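Local coordinates for hemin ABC transporter, periplasmic hemin-binding protein HutB (Vibrio cholerae, PDB 5KHL) that probably captures hemin in the periplasm and hands it to an inner-membrane ABC transporter for uptake into the cell, at residues Ser24-Leu29 with His75-Asp80; Ser103-Gln108 with Gly167-Pro172. One frame throughout, in Å; residues are numbered along the deposited sequence.

Contact 1: Ser24-Leu29 with His75-Asp80; sequences SAVTEL and HLIGSD
Ile77 and Val26 carry this contact, a branched strand residue meeting a branched helix residue in the buried core. The chain reaches Ile77 by way of His75 and Leu76, whose backbones bond to strands 19-21 and 97-100 on the two sides. At Ile77 the CA-CB bond heads for helix 24-32, and the methyl CG2 does the touching, 3.6 Å from Val26 CG1. CB of Ile77 sits a little farther back, 4.0 Å from the same Val26 CG1. The branches divide the work: CG2 of Ile77 is anti to its backbone N and meets the valine, while its CG1 arm swings to the N side, and the side chain also packs on Ile120 of helix 107-120. One step on, Gly78 offers just backbone. Val26 CG1 stands anti to the valine N (chi1 -175°), which leaves CG2 for the C-terminal end of the strand: it lies 3.9 Å from Ile77 O and 4.0 Å from Gly78 CA. Both valine methyls are thus used, and the two backbones come within 6.5 Å at the CA atoms of Val26 and Gly78. Past Gly78 the chain turns away from the helix, becoming exposed at Asp80. A helix directly following strand 19-21 and packing on 75-78, the strand beside 19-21 in the parallel sheet, marks a Rossmann-like alpha/beta lobe, here the N-terminal one.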
# COMPACT_ATOMS: atom_id res chain seq x y z
N SER A 24 5.35 4.78 4.63
CA SER A 24 5.79 4.41 3.28
C SER A 24 5.11 5.26 2.19
O SER A 24 5.77 5.76 1.27
CB SER A 24 5.52 2.92 3.05
OG SER A 24 6.09 2.48 1.83
N ALA A 25 3.79 5.43 2.28
CA ALA A 25 3.04 6.21 1.31
C ALA A 25 3.47 7.68 1.33
O ALA A 25 3.40 8.36 0.32
CB ALA A 25 1.53 6.10 1.59
N VAL A 26 3.91 8.17 2.50
CA VAL A 26 4.45 9.53 2.54
C VAL A 26 5.80 9.60 1.83
O VAL A 26 6.03 10.45 0.96
CB VAL A 26 4.62 10.04 3.99
CG1 VAL A 26 5.07 11.48 3.98
CG2 VAL A 26 3.32 9.89 4.77
N THR A 27 6.69 8.67 2.19
CA THR A 27 8.05 8.66 1.66
C THR A 27 8.11 8.59 0.14
O THR A 27 8.90 9.31 -0.47
CB THR A 27 8.83 7.47 2.24
OG1 THR A 27 8.88 7.59 3.66
CG2 THR A 27 10.25 7.42 1.69
N GLU A 28 7.28 7.75 -0.48
CA GLU A 28 7.36 7.58 -1.94
C GLU A 28 7.01 8.90 -2.63
O GLU A 28 7.70 9.31 -3.56
CB GLU A 28 6.46 6.41 -2.44
CG GLU A 28 4.98 6.51 -2.11
CD GLU A 28 4.07 5.67 -3.02
OE1 GLU A 28 4.46 4.58 -3.49
OE2 GLU A 28 2.92 6.11 -3.25
N LEU A 29 5.96 9.57 -2.16
CA LEU A 29 5.56 10.82 -2.77
C LEU A 29 6.65 11.89 -2.56
O LEU A 29 7.03 12.57 -3.52
CB LEU A 29 4.20 11.27 -2.23
CG LEU A 29 3.05 10.30 -2.59
CD1 LEU A 29 1.71 10.81 -2.11
CD2 LEU A 29 3.00 10.04 -4.08
N HIS A 75 8.75 18.93 10.67
CA HIS A 75 7.51 18.27 10.33
C HIS A 75 7.54 16.81 10.73
O HIS A 75 8.59 16.15 10.67
CB HIS A 75 7.23 18.37 8.84
CG HIS A 75 7.11 19.77 8.34
ND1 HIS A 75 5.89 20.38 8.11
CD2 HIS A 75 8.05 20.69 8.02
CE1 HIS A 75 6.09 21.61 7.68
NE2 HIS A 75 7.40 21.82 7.61
N LEU A 76 6.39 16.33 11.18
CA LEU A 76 6.15 14.90 11.28
C LEU A 76 4.93 14.66 10.43
O LEU A 76 3.85 15.18 10.72
CB LEU A 76 5.90 14.44 12.71
CG LEU A 76 5.27 13.05 12.82
CD1 LEU A 76 6.22 11.96 12.31
CD2 LEU A 76 4.84 12.76 14.23
N ILE A 77 5.12 13.89 9.36
CA ILE A 77 4.06 13.64 8.41
C ILE A 77 3.70 12.16 8.41
O ILE A 77 4.56 11.30 8.21
CB ILE A 77 4.46 14.08 6.98
CG1 ILE A 77 4.89 15.55 6.97
CG2 ILE A 77 3.31 13.90 6.01
CD1 ILE A 77 5.59 15.95 5.68
N GLY A 78 2.42 11.86 8.59
CA GLY A 78 1.98 10.49 8.45
C GLY A 78 0.48 10.37 8.42
O GLY A 78 -0.23 11.38 8.28
N SER A 79 -0.01 9.14 8.53
CA SER A 79 -1.44 8.89 8.50
C SER A 79 -2.05 9.18 9.86
O SER A 79 -1.36 9.52 10.80
CB SER A 79 -1.74 7.45 8.11
OG SER A 79 -1.45 6.57 9.18
N ASP A 80 -3.37 9.03 9.95
CA ASP A 80 -4.07 9.31 11.20
C ASP A 80 -3.80 8.23 12.23
O ASP A 80 -4.35 8.26 13.31
CB ASP A 80 -5.58 9.43 10.95
CG ASP A 80 -6.19 8.12 10.47
OD1 ASP A 80 -5.43 7.23 10.03
OD2 ASP A 80 -7.42 8.00 10.53

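Contact 2: Ser103-Gln108 with Gly167-Pro172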
# COMPACT_ATOMS: atom_id res chain seq x y z
N SER A 103 -5.10 8.49 3.90
CA SER A 103 -4.80 7.07 3.80
C SER A 103 -5.97 6.18 3.30
O SER A 103 -6.05 5.02 3.72
CB SER A 103 -4.28 6.53 5.14
OG SER A 103 -5.09 6.91 6.23
N ASP A 104 -6.85 6.71 2.43
CA ASP A 104 -7.84 5.89 1.69
C ASP A 104 -7.22 4.84 0.81
O ASP A 104 -6.08 4.97 0.39
CB ASP A 104 -8.71 6.71 0.70
CG ASP A 104 -9.26 7.94 1.29
OD1 ASP A 104 -9.58 7.94 2.50
OD2 ASP A 104 -9.39 8.91 0.53
N SER A 105 -8.04 3.87 0.43
CA SER A 105 -7.69 2.91 -0.59
C SER A 105 -8.11 3.38 -1.99
O SER A 105 -8.06 2.62 -2.95
CB SER A 105 -8.33 1.58 -0.26
OG SER A 105 -9.70 1.76 -0.01
N THR A 106 -8.50 4.65 -2.13
CA THR A 106 -9.00 5.11 -3.41
C THR A 106 -7.97 5.84 -4.26
O THR A 106 -7.06 6.46 -3.76
CB THR A 106 -10.19 6.06 -3.22
OG1 THR A 106 -9.69 7.34 -2.82
CG2 THR A 106 -11.14 5.52 -2.18
N PRO A 107 -8.12 5.77 -5.58
CA PRO A 107 -7.29 6.62 -6.44
C PRO A 107 -7.35 8.11 -6.09
O PRO A 107 -6.33 8.79 -6.16
CB PRO A 107 -7.87 6.36 -7.83
CG PRO A 107 -8.45 4.98 -7.73
CD PRO A 107 -8.99 4.86 -6.35
N GLN A 108 -8.50 8.63 -5.71
CA GLN A 108 -8.55 10.07 -5.39
C GLN A 108 -7.77 10.33 -4.11
O GLN A 108 -7.25 11.43 -3.91
CB GLN A 108 -9.99 10.59 -5.29
CG GLN A 108 -10.92 9.83 -4.36
CD GLN A 108 -11.62 8.63 -5.03
OE1 GLN A 108 -11.06 7.95 -5.91
NE2 GLN A 108 -12.85 8.37 -4.60
N GLY A 167 -11.86 -7.56 1.09
CA GLY A 167 -13.12 -7.18 0.50
C GLY A 167 -13.09 -5.73 0.05
O GLY A 167 -12.03 -5.22 -0.33
N SER A 168 -14.24 -5.08 0.11
CA SER A 168 -14.35 -3.67 -0.28
C SER A 168 -13.44 -2.77 0.57
O SER A 168 -13.01 -3.17 1.66
CB SER A 168 -15.79 -3.20 -0.16
OG SER A 168 -16.14 -3.01 1.20
N ASP A 169 -13.17 -1.57 0.07
CA ASP A 169 -12.40 -0.55 0.78
C ASP A 169 -10.97 -0.95 1.20
O ASP A 169 -10.46 -0.44 2.19
CB ASP A 169 -13.16 -0.10 2.01
CG ASP A 169 -14.05 1.08 1.74
OD1 ASP A 169 -15.27 0.87 1.58
OD2 ASP A 169 -13.52 2.21 1.67
N THR A 170 -10.33 -1.81 0.44
CA THR A 170 -8.94 -2.15 0.69
C THR A 170 -8.07 -1.80 -0.52
O THR A 170 -8.53 -1.84 -1.66
CB THR A 170 -8.78 -3.65 1.03
OG1 THR A 170 -9.13 -4.45 -0.12
CG2 THR A 170 -9.66 -4.04 2.23
N VAL A 171 -6.82 -1.45 -0.27
CA VAL A 171 -5.89 -1.22 -1.37
C VAL A 171 -5.82 -2.45 -2.31
O VAL A 171 -5.79 -2.28 -3.52
CB VAL A 171 -4.47 -0.83 -0.85
CG1 VAL A 171 -3.53 -0.49 -2.00
CG2 VAL A 171 -4.57 0.33 0.10
N PRO A 172 -5.80 -3.69 -1.76
CA PRO A 172 -5.85 -4.81 -2.69
C PRO A 172 -7.14 -4.87 -3.52
O PRO A 172 -7.09 -5.28 -4.66
CB PRO A 172 -5.73 -6.03 -1.78
CG PRO A 172 -4.98 -5.54 -0.64
CD PRO A 172 -5.50 -4.16 -0.40
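Ser105 touches Asp169, Thr170 and Val171 in turn, pressing its short side chain against the turn that leads into helix 171-178. Most of the contact is van der Waals. CB of Ser105 lies against the peptide joining Thr170 to Val171, 3.4 Å from Thr170 C and likewise close to Val171 N. Val171 adds one methyl, CG2, 4.0 Å from Ser105 CB. Ser105 and Val171 approach within 4.6 Å at their CA atoms, close enough that little more than a serine side chain separates the two backbones.

The polar part is smaller. With chi1 at 51°, Ser105 OG is tucked between its own N and carbonyl carbon and comes to 3.2 Å from Asp169 O. The Asp169 carboxylate stays at the border, its OD2 4.2 Å from Ser105 OG. Thr174 OG1, in the first turn of the helix, hydrogen-bonds to Ser105 O.

Capping shapes both sides. Thr170 is an N-cap: its OG1 accepts from Asp173 N and donates to Gly167 O at 3.0 Å, meeting that carbonyl at a C=O...O angle of 156°. Held by two bonds, the hydroxyl closes the loop on the helix start, across Asp169 with its left-handed backbone (phi 58°). On the other side Thr106 caps helix 107-120 through Gly109 N.

Two helix N-termini meet here: 107-120 begins two residues past Ser105, while Val171, itself in contact, is the first residue of 171-178. Leu254, in a later loop, touches both Pro107 and Val171. The contact thus joins the facing lobes of a two-lobed periplasmic binding protein, helix 107-120 following strand 97-100 of the parallel sheet and 171-178 following strand 164-166 of the mixed sheet.

From the N terminus, strand 19-21 runs into helix 24-32, and contact 1 closes the first loop when strand 75-78 returns beside it, all within the parallel sheet and its helices. The chain then makes helix 85-93 and strand 97-100 before contact 2 opens; the second loop runs through helices 107-120 and 125-143 and strands 152-156 and 164-166 of the mixed sheet before closing at 167-172. The two loops follow in series and neither nest nor cross. The centres of contacts 1 and 2 lie about 17 Å apart, joined by light packing of Ser79 and Asp80 on Ser103. Contact 1 is thus internal to one lobe, whereas contact 2 bridges the two.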